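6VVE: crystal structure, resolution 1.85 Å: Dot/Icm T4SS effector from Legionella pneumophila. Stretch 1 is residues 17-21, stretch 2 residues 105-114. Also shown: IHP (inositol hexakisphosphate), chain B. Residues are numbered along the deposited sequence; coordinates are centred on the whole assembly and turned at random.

Stretch 1 (17-21) HYLSE
Stretch 2 (105-114) YEEINLHIIE

Stretch 2 is one unbroken length of α-helix, entering from earlier in the chain and running on beyond Glu114, with phi between -58° and -75° and psi between -37° and -48°. Its i to i+4 ladder includes Asn109 N to Tyr105 O at 2.8 Å and Ile113 N to Asn109 O at 2.9 Å. Against it lies a short irregular segment, its CA path running across the helix more than along it, that buries 288 Å² with the helix, both sides summed. The backbones come nearest at Leu19 and Glu106, whose CA atoms are 5.1 Å apart.

His17 (phi/psi -85/3, chi1 m, chi2 169°) does not touch the helix. Its ND1 donates to IHP O25 at 2.7 Å, nearly straight at 166°, with the phosphate oxygen near the ring plane, where the N-H points.

Tyr18 (phi/psi -144/-36) joins ligand and helix through different parts of one residue. Its side chain, chi1 m and chi2 -73°, leaves sideways to the helix and carries OH to IHP O45, to which it donates at 2.6 Å. Its backbone O, meanwhile, accepts from Asn109 ND2 at 3.0 Å and 163°, the one hydrogen bond between the stretches. Asn109 points toward the loop with chi1 m and chi2 -10°, setting its amide to donate to that carbonyl; both OD1 and ND2 also bond elsewhere in the structure.

Leu19 is extended (phi/psi -129/163) and contributes the largest covered area, 79 Å². Its CA-to-CB bond points away from the helix, yet the m,t rotamer brings the methyls back: CD2 lies 3.8 Å from Asn109 CB and 4.0 Å from Leu110 N, while CD1 meets Ile113 CD1 at 3.8 Å. Ile113, chi1 m and chi2 162°, points toward the loop one turn beyond Asn109. Glu106, Asn109 and Ile113, spaced i, i+3 and i+7, therefore form one stripe of the helix, with Leu110 adding a smaller contact.

Ser20 (phi/psi -62/147, chi1 p) meets the earlier end of that stripe. Glu106, with chi1 m, chi2 t and chi3 -18°, starts sideways but brings its carboxylate nearer: OE1 is 3.7 Å from Ser20 CB, and OE2 is 3.7 Å from Ser20 N and 3.8 Å from Leu19 C. These are packing distances, and the acid covers the loop without a hydrogen bond to it.

Glu21 (phi/psi -123/137, chi1 -141°, chi2 p, chi3 -163°) is exposed and does not touch the helix. One amide fixes the loop carbonyl, and the next residue supplies the apolar packing.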

# COMPACT_ATOMS: atom_id res chain seq x y z
N HIS A 17 2.11 -18.15 -16.04
CA HIS A 17 1.44 -18.47 -14.79
C HIS A 17 0.88 -17.24 -14.08
O HIS A 17 0.33 -17.38 -12.98
CB HIS A 17 2.41 -19.18 -13.84
CG HIS A 17 2.88 -20.50 -14.34
ND1 HIS A 17 3.92 -21.20 -13.75
CD2 HIS A 17 2.47 -21.26 -15.38
CE1 HIS A 17 4.11 -22.33 -14.41
NE2 HIS A 17 3.25 -22.39 -15.40
N TYR A 18 1.00 -16.05 -14.68
CA TYR A 18 0.61 -14.82 -13.99
C TYR A 18 -0.02 -13.79 -14.92
O TYR A 18 -0.94 -13.07 -14.52
CB TYR A 18 1.84 -14.22 -13.28
CG TYR A 18 2.34 -15.05 -12.13
CD1 TYR A 18 1.63 -15.11 -10.93
CD2 TYR A 18 3.51 -15.79 -12.23
CE1 TYR A 18 2.09 -15.88 -9.86
CE2 TYR A 18 3.97 -16.56 -11.18
CZ TYR A 18 3.26 -16.59 -9.99
OH TYR A 18 3.70 -17.37 -8.94
N LEU A 19 0.46 -13.71 -16.16
CA LEU A 19 0.03 -12.66 -17.07
C LEU A 19 -0.40 -13.28 -18.39
O LEU A 19 -0.09 -14.43 -18.70
CB LEU A 19 1.15 -11.64 -17.32
CG LEU A 19 1.65 -10.86 -16.10
CD1 LEU A 19 2.93 -10.10 -16.43
CD2 LEU A 19 0.58 -9.91 -15.60
N SER A 20 -1.13 -12.48 -19.17
CA SER A 20 -1.54 -12.91 -20.50
C SER A 20 -0.32 -13.16 -21.38
O SER A 20 0.71 -12.49 -21.27
CB SER A 20 -2.45 -11.86 -21.14
OG SER A 20 -1.84 -10.58 -21.08
N GLU A 21 -0.45 -14.14 -22.28
CA GLU A 21 0.63 -14.54 -23.16
C GLU A 21 0.19 -14.44 -24.61
O GLU A 21 -0.93 -14.84 -24.94
CB GLU A 21 1.07 -15.98 -22.85
CG GLU A 21 2.57 -16.21 -22.92
CD GLU A 21 3.33 -15.41 -21.88
OE1 GLU A 21 4.56 -15.25 -22.02
OE2 GLU A 21 2.68 -14.93 -20.92
N TYR A 105 -7.86 -11.64 -12.79
CA TYR A 105 -6.64 -11.64 -12.00
C TYR A 105 -5.45 -11.13 -12.81
O TYR A 105 -4.58 -10.44 -12.26
CB TYR A 105 -6.36 -13.04 -11.48
CG TYR A 105 -7.42 -13.55 -10.53
CD1 TYR A 105 -7.49 -13.10 -9.22
CD2 TYR A 105 -8.35 -14.50 -10.94
CE1 TYR A 105 -8.46 -13.56 -8.35
CE2 TYR A 105 -9.32 -14.97 -10.08
CZ TYR A 105 -9.37 -14.50 -8.78
OH TYR A 105 -10.33 -14.96 -7.92
N GLU A 106 -5.39 -11.45 -14.11
CA GLU A 106 -4.32 -10.94 -14.95
C GLU A 106 -4.29 -9.42 -14.94
O GLU A 106 -3.21 -8.81 -14.90
CB GLU A 106 -4.48 -11.46 -16.38
CG GLU A 106 -4.26 -12.95 -16.52
CD GLU A 106 -4.47 -13.45 -17.93
OE1 GLU A 106 -5.10 -12.73 -18.74
OE2 GLU A 106 -3.99 -14.56 -18.24
N GLU A 107 -5.47 -8.78 -14.98
CA GLU A 107 -5.52 -7.32 -14.97
C GLU A 107 -5.04 -6.77 -13.64
O GLU A 107 -4.28 -5.78 -13.60
CB GLU A 107 -6.94 -6.85 -15.27
CG GLU A 107 -7.07 -5.36 -15.50
CD GLU A 107 -6.34 -4.89 -16.75
OE1 GLU A 107 -6.03 -5.75 -17.60
OE2 GLU A 107 -6.08 -3.68 -16.88
N ILE A 108 -5.47 -7.37 -12.53
CA ILE A 108 -4.97 -6.95 -11.22
C ILE A 108 -3.45 -7.09 -11.17
O ILE A 108 -2.75 -6.19 -10.69
CB ILE A 108 -5.65 -7.76 -10.10
CG1 ILE A 108 -7.11 -7.34 -9.97
CG2 ILE A 108 -4.91 -7.57 -8.79
CD1 ILE A 108 -7.94 -8.27 -9.11
N ASN A 109 -2.93 -8.22 -11.65
CA ASN A 109 -1.48 -8.44 -11.62
C ASN A 109 -0.74 -7.35 -12.39
O ASN A 109 0.28 -6.84 -11.92
CB ASN A 109 -1.14 -9.81 -12.21
CG ASN A 109 -1.42 -10.96 -11.24
OD1 ASN A 109 -1.69 -10.74 -10.06
ND2 ASN A 109 -1.34 -12.18 -11.73
N LEU A 110 -1.25 -6.98 -13.56
CA LEU A 110 -0.60 -5.92 -14.33
C LEU A 110 -0.57 -4.61 -13.55
O LEU A 110 0.45 -3.90 -13.54
CB LEU A 110 -1.33 -5.73 -15.66
CG LEU A 110 -0.59 -4.94 -16.74
CD1 LEU A 110 -1.02 -5.39 -18.13
CD2 LEU A 110 -0.81 -3.45 -16.57
N HIS A 111 -1.66 -4.27 -12.87
CA HIS A 111 -1.69 -3.04 -12.10
C HIS A 111 -0.79 -3.13 -10.87
O HIS A 111 -0.13 -2.15 -10.51
CB HIS A 111 -3.12 -2.70 -11.70
CG HIS A 111 -3.93 -2.08 -12.80
ND1 HIS A 111 -3.99 -0.72 -13.01
CD2 HIS A 111 -4.68 -2.65 -13.77
CE1 HIS A 111 -4.76 -0.48 -14.05
NE2 HIS A 111 -5.19 -1.63 -14.54
N ILE A 112 -0.73 -4.31 -10.24
CA ILE A 112 0.14 -4.49 -9.09
C ILE A 112 1.60 -4.32 -9.50
O ILE A 112 2.40 -3.69 -8.79
CB ILE A 112 -0.10 -5.86 -8.43
CG1 ILE A 112 -1.45 -5.85 -7.71
CG2 ILE A 112 1.04 -6.18 -7.47
CD1 ILE A 112 -1.78 -7.16 -7.00
N ILE A 113 1.98 -4.88 -10.66
CA ILE A 113 3.35 -4.74 -11.13
C ILE A 113 3.68 -3.27 -11.35
O ILE A 113 4.72 -2.77 -10.91
CB ILE A 113 3.56 -5.56 -12.42
CG1 ILE A 113 3.47 -7.06 -12.12
CG2 ILE A 113 4.90 -5.21 -13.05
CD1 ILE A 113 3.23 -7.92 -13.34
N GLU A 114 2.79 -2.55 -12.04
CA GLU A 114 3.00 -1.11 -12.24
C GLU A 114 3.08 -0.39 -10.90
O GLU A 114 3.91 0.50 -10.71
CB GLU A 114 1.87 -0.54 -13.09
CG GLU A 114 1.82 -1.10 -14.51
CD GLU A 114 0.65 -0.57 -15.30
OE1 GLU A 114 -0.45 -0.44 -14.73
OE2 GLU A 114 0.84 -0.26 -16.50
C1 IHP B . 7.31 -23.09 -6.03
C2 IHP B . 7.38 -24.57 -6.44
C3 IHP B . 6.33 -24.91 -7.50
C4 IHP B . 6.48 -24.00 -8.73
C5 IHP B . 6.29 -22.53 -8.31
C6 IHP B . 7.27 -22.11 -7.22
O11 IHP B . 8.46 -22.77 -5.27
P1 IHP B . 8.30 -22.52 -3.67
O21 IHP B . 9.10 -21.30 -3.27
O31 IHP B . 6.84 -22.33 -3.32
O41 IHP B . 8.83 -23.74 -2.92
O12 IHP B . 7.15 -25.34 -5.28
P2 IHP B . 8.23 -26.53 -4.90
O22 IHP B . 9.43 -26.44 -5.80
O32 IHP B . 8.66 -26.35 -3.47
O42 IHP B . 7.56 -27.87 -5.08
O13 IHP B . 5.06 -24.69 -6.94
P3 IHP B . 3.86 -25.78 -7.15
O23 IHP B . 4.43 -27.07 -7.71
O33 IHP B . 3.21 -26.05 -5.79
O43 IHP B . 2.81 -25.23 -8.09
O14 IHP B . 5.52 -24.34 -9.68
P4 IHP B . 6.05 -24.57 -11.23
O24 IHP B . 7.04 -25.70 -11.28
O34 IHP B . 6.76 -23.30 -11.69
O44 IHP B . 4.88 -24.87 -12.13
O15 IHP B . 6.49 -21.71 -9.43
P5 IHP B . 5.22 -20.90 -10.06
O25 IHP B . 5.40 -20.78 -11.56
O35 IHP B . 3.93 -21.63 -9.78
O45 IHP B . 5.16 -19.52 -9.44
O16 IHP B . 6.89 -20.85 -6.72
P6 IHP B . 7.84 -19.54 -7.03
O26 IHP B . 8.11 -18.79 -5.74
O36 IHP B . 9.14 -19.98 -7.64
O46 IHP B . 7.10 -18.64 -8.01